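Local coordinates for protein N-(5'-phosphoribosyl)anthranilate isomerase (Thermococcus kodakarensis, PDB 5LHF) that catalyses the isomerisation of N-(5-phospho-beta-D-ribosyl)anthranilate to 1-(2-carboxyphenylamino)-1-deoxy-D-ribulose 5-phosphate, the third step from chorismate to tryptophan, at residues E4-E16 with A24-K38. Numbering follows the deposited sequence.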
# COMPACT_ATOMS: atom_id res chain seq x y z
N GLU A 4 12.08 7.25 -1.01
CA GLU A 4 12.61 6.60 -2.20
C GLU A 4 11.56 5.87 -3.02
O GLU A 4 11.83 5.52 -4.18
CB GLU A 4 13.73 5.61 -1.83
CG GLU A 4 15.03 6.24 -1.27
CD GLU A 4 15.52 7.52 -1.96
OE1 GLU A 4 15.03 7.92 -3.04
OE2 GLU A 4 16.45 8.15 -1.40
N PHE A 5 10.37 5.63 -2.47
CA PHE A 5 9.39 4.78 -3.12
C PHE A 5 8.04 5.46 -3.06
O PHE A 5 7.59 5.88 -2.00
CB PHE A 5 9.35 3.41 -2.42
CG PHE A 5 8.26 2.49 -2.90
CD1 PHE A 5 8.48 1.65 -3.99
CD2 PHE A 5 7.05 2.40 -2.22
CE1 PHE A 5 7.49 0.79 -4.42
CE2 PHE A 5 6.06 1.52 -2.64
CZ PHE A 5 6.28 0.71 -3.74
N VAL A 6 7.39 5.60 -4.21
CA VAL A 6 6.05 6.17 -4.28
C VAL A 6 5.16 5.20 -5.02
O VAL A 6 5.47 4.80 -6.15
CB VAL A 6 6.04 7.53 -5.00
CG1 VAL A 6 4.62 8.09 -5.04
CG2 VAL A 6 7.03 8.50 -4.33
N LYS A 7 4.04 4.83 -4.40
CA LYS A 7 3.08 3.91 -4.99
C LYS A 7 1.75 4.64 -5.10
O LYS A 7 1.31 5.26 -4.13
CB LYS A 7 2.94 2.64 -4.16
CG LYS A 7 1.83 1.70 -4.64
CD LYS A 7 1.91 0.33 -3.94
CE LYS A 7 0.63 -0.48 -4.13
NZ LYS A 7 -0.44 -0.10 -3.12
N ILE A 8 1.15 4.62 -6.29
CA ILE A 8 -0.20 5.16 -6.49
C ILE A 8 -1.12 3.97 -6.72
O ILE A 8 -1.02 3.28 -7.74
CB ILE A 8 -0.28 6.16 -7.65
CG1 ILE A 8 0.59 7.39 -7.37
CG2 ILE A 8 -1.73 6.56 -7.89
CD1 ILE A 8 0.76 8.34 -8.57
N CYS A 9 -2.01 3.75 -5.78
CA CYS A 9 -2.78 2.51 -5.73
C CYS A 9 -4.16 2.71 -6.35
O CYS A 9 -4.66 3.84 -6.45
CB CYS A 9 -2.93 2.02 -4.28
SG CYS A 9 -3.65 0.36 -4.15
N GLY A 10 -4.75 1.61 -6.80
CA GLY A 10 -6.14 1.61 -7.20
C GLY A 10 -6.43 2.01 -8.64
O GLY A 10 -7.43 2.70 -8.89
N VAL A 11 -5.60 1.63 -9.59
CA VAL A 11 -5.91 1.94 -10.98
C VAL A 11 -6.98 0.97 -11.47
O VAL A 11 -6.94 -0.23 -11.17
CB VAL A 11 -4.65 1.91 -11.87
CG1 VAL A 11 -3.72 3.07 -11.50
CG2 VAL A 11 -3.93 0.56 -11.74
N LYS A 12 -7.96 1.51 -12.21
CA LYS A 12 -9.06 0.73 -12.74
C LYS A 12 -9.04 0.62 -14.26
O LYS A 12 -9.71 -0.27 -14.80
CB LYS A 12 -10.41 1.34 -12.32
CG LYS A 12 -10.58 1.47 -10.82
CD LYS A 12 -11.92 0.92 -10.38
CE LYS A 12 -13.02 1.90 -10.62
NZ LYS A 12 -14.31 1.43 -10.07
N THR A 13 -8.30 1.48 -14.95
CA THR A 13 -8.32 1.47 -16.41
C THR A 13 -6.91 1.58 -16.97
O THR A 13 -5.96 1.94 -16.27
CB THR A 13 -9.16 2.61 -16.98
OG1 THR A 13 -8.60 3.86 -16.56
CG2 THR A 13 -10.60 2.51 -16.48
N MET A 14 -6.80 1.28 -18.26
CA MET A 14 -5.54 1.48 -18.97
C MET A 14 -5.13 2.95 -18.93
O MET A 14 -3.94 3.26 -18.79
CB MET A 14 -5.70 0.99 -20.41
CG MET A 14 -6.71 1.78 -21.24
SD MET A 14 -7.16 0.99 -22.81
CE MET A 14 -5.69 1.35 -23.79
N ASP A 15 -6.10 3.86 -19.01
CA ASP A 15 -5.78 5.28 -18.98
C ASP A 15 -5.18 5.67 -17.63
O ASP A 15 -4.18 6.41 -17.59
CB ASP A 15 -7.02 6.12 -19.26
CG ASP A 15 -7.46 6.01 -20.70
OD1 ASP A 15 -8.68 6.13 -20.94
OD2 ASP A 15 -6.60 5.82 -21.59
N GLU A 16 -5.76 5.20 -16.53
CA GLU A 16 -5.20 5.50 -15.21
C GLU A 16 -3.83 4.87 -15.03
O GLU A 16 -2.92 5.49 -14.47
CB GLU A 16 -6.16 5.00 -14.13
CG GLU A 16 -7.40 5.82 -13.98
CD GLU A 16 -8.18 5.45 -12.76
OE1 GLU A 16 -8.26 4.25 -12.43
OE2 GLU A 16 -8.71 6.38 -12.11
N ALA A 24 4.98 7.10 -10.72
CA ALA A 24 5.12 6.28 -9.53
C ALA A 24 6.16 5.18 -9.72
O ALA A 24 6.40 4.72 -10.84
CB ALA A 24 3.77 5.64 -9.14
N ASP A 25 6.76 4.75 -8.61
CA ASP A 25 7.60 3.56 -8.66
C ASP A 25 6.81 2.27 -8.74
O ASP A 25 7.35 1.25 -9.19
CB ASP A 25 8.50 3.54 -7.44
CG ASP A 25 9.37 4.77 -7.37
OD1 ASP A 25 10.22 4.91 -8.26
OD2 ASP A 25 9.21 5.58 -6.43
N ALA A 26 5.54 2.29 -8.33
CA ALA A 26 4.70 1.10 -8.31
C ALA A 26 3.25 1.54 -8.31
O ALA A 26 2.93 2.68 -7.94
CB ALA A 26 4.97 0.21 -7.08
N THR A 27 2.38 0.63 -8.71
CA THR A 27 0.94 0.88 -8.63
C THR A 27 0.28 -0.39 -8.10
O THR A 27 0.94 -1.33 -7.65
CB THR A 27 0.40 1.34 -10.00
OG1 THR A 27 -0.95 1.80 -9.85
CG2 THR A 27 0.45 0.22 -11.03
N GLY A 28 -1.05 -0.38 -8.10
CA GLY A 28 -1.80 -1.49 -7.54
C GLY A 28 -3.18 -1.56 -8.15
O GLY A 28 -3.77 -0.53 -8.50
N VAL A 29 -3.70 -2.78 -8.28
CA VAL A 29 -5.06 -3.00 -8.76
C VAL A 29 -5.81 -3.84 -7.73
O VAL A 29 -5.29 -4.85 -7.25
CB VAL A 29 -5.07 -3.64 -10.16
CG1 VAL A 29 -4.33 -5.00 -10.17
CG2 VAL A 29 -6.50 -3.84 -10.61
N VAL A 30 -7.02 -3.40 -7.37
CA VAL A 30 -7.75 -3.97 -6.24
C VAL A 30 -8.74 -5.02 -6.75
O VAL A 30 -9.50 -4.77 -7.69
CB VAL A 30 -8.47 -2.88 -5.43
CG1 VAL A 30 -9.30 -3.51 -4.29
CG2 VAL A 30 -7.46 -1.85 -4.90
N VAL A 31 -8.72 -6.20 -6.12
CA VAL A 31 -9.65 -7.27 -6.46
C VAL A 31 -10.23 -7.85 -5.17
O VAL A 31 -9.62 -7.76 -4.10
CB VAL A 31 -8.99 -8.40 -7.29
CG1 VAL A 31 -8.49 -7.89 -8.64
CG2 VAL A 31 -7.86 -9.10 -6.49
N ASN A 32 -11.40 -8.46 -5.30
CA ASN A 32 -12.02 -9.24 -4.22
C ASN A 32 -11.87 -8.54 -2.86
O ASN A 32 -11.33 -9.09 -1.90
CB ASN A 32 -11.43 -10.66 -4.17
CG ASN A 32 -11.71 -11.47 -5.45
OD1 ASN A 32 -12.71 -11.26 -6.12
ND2 ASN A 32 -10.82 -12.41 -5.77
N SER A 33 -12.33 -7.28 -2.81
CA SER A 33 -12.25 -6.46 -1.61
C SER A 33 -13.43 -5.51 -1.58
O SER A 33 -14.00 -5.15 -2.61
CB SER A 33 -10.96 -5.63 -1.55
OG SER A 33 -9.79 -6.43 -1.69
N ARG A 34 -13.78 -5.08 -0.36
CA ARG A 34 -14.64 -3.92 -0.15
C ARG A 34 -13.92 -2.65 -0.61
O ARG A 34 -13.19 -2.04 0.18
CB ARG A 34 -15.03 -3.79 1.33
CG ARG A 34 -15.69 -5.03 1.92
CD ARG A 34 -15.80 -4.94 3.44
NE ARG A 34 -16.53 -6.11 3.95
CZ ARG A 34 -16.64 -6.43 5.24
NH1 ARG A 34 -16.07 -5.67 6.17
NH2 ARG A 34 -17.32 -7.52 5.59
N SER A 35 -14.11 -2.25 -1.87
CA SER A 35 -13.39 -1.10 -2.39
C SER A 35 -14.11 -0.52 -3.60
O SER A 35 -14.60 -1.27 -4.45
CB SER A 35 -11.96 -1.49 -2.78
OG SER A 35 -11.32 -0.47 -3.53
N LYS A 36 -14.16 0.82 -3.65
CA LYS A 36 -14.56 1.55 -4.85
C LYS A 36 -13.65 1.27 -6.04
O LYS A 36 -14.05 1.54 -7.19
CB LYS A 36 -14.53 3.06 -4.59
CG LYS A 36 -15.60 3.59 -3.66
CD LYS A 36 -15.51 5.13 -3.61
CE LYS A 36 -15.17 5.62 -2.22
NZ LYS A 36 -16.24 5.21 -1.27
N ARG A 37 -12.42 0.82 -5.81
CA ARG A 37 -11.47 0.58 -6.89
C ARG A 37 -11.45 -0.87 -7.33
O ARG A 37 -10.60 -1.24 -8.14
CB ARG A 37 -10.05 0.98 -6.45
CG ARG A 37 -9.95 2.33 -5.72
CD ARG A 37 -10.60 3.44 -6.53
NE ARG A 37 -9.85 3.70 -7.76
CZ ARG A 37 -10.12 4.68 -8.60
NH1 ARG A 37 -11.14 5.50 -8.35
NH2 ARG A 37 -9.38 4.85 -9.69
N LYS A 38 -12.33 -1.71 -6.77
CA LYS A 38 -12.37 -3.11 -7.14
C LYS A 38 -12.69 -3.26 -8.62
O LYS A 38 -13.52 -2.53 -9.17
CB LYS A 38 -13.41 -3.84 -6.28
CG LYS A 38 -13.53 -5.33 -6.53
CD LYS A 38 -14.66 -5.92 -5.68
CE LYS A 38 -15.78 -6.43 -6.56
NZ LYS A 38 -15.69 -7.90 -6.79
O HOH W 1 -8.00 -0.94 -8.59
O HOH W 2 -15.42 -0.97 -8.74
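Bends at chi2 and chi3 bring the R37 guanidinium edge-on to G10 O, and T27 OG1 stands anti to the backbone N (chi1 -170°), which sets it against I8 O. The guanidinium comes side-on to G10: NE lies 2.9 Å from G10 O, on a lone pair, and NH2 bonds the same oxygen from 3.0 Å. NH2 also meets E16 OE2 at 2.9 Å through the syn lone pair, a salt bridge with the two planes 32° apart. R37 NH1 goes on to G192 O and E189, and E16 OE2 also accepts from K194 N. The CG-CD part of K12 lies over one guanidinium face, offset toward its rim, and K12 NZ reaches K36 O at 2.9 Å. E16 turns its other oxygen, OE1, to K12 N, which ties the loop to the start of helix 14-20. With an alanine at R37, G10 O would probably lose both side-chain donors and E16 its charge partner across the contact. Deeper in, T27 OG1 donates to I8 O over 2.6 Å, while G28 O takes both G10 N and V11 N. At the far end D25 OD2 receives V6 N at 2.9 Å. This is the first beta-alpha-beta unit of the TIM barrel: strands 181-184 and 55-59 flank the parallel pair 5-9 and 26-30, K7 reaches D183 inside the barrel, T27 packs on helix 14-20, and V29 on helix 41-50.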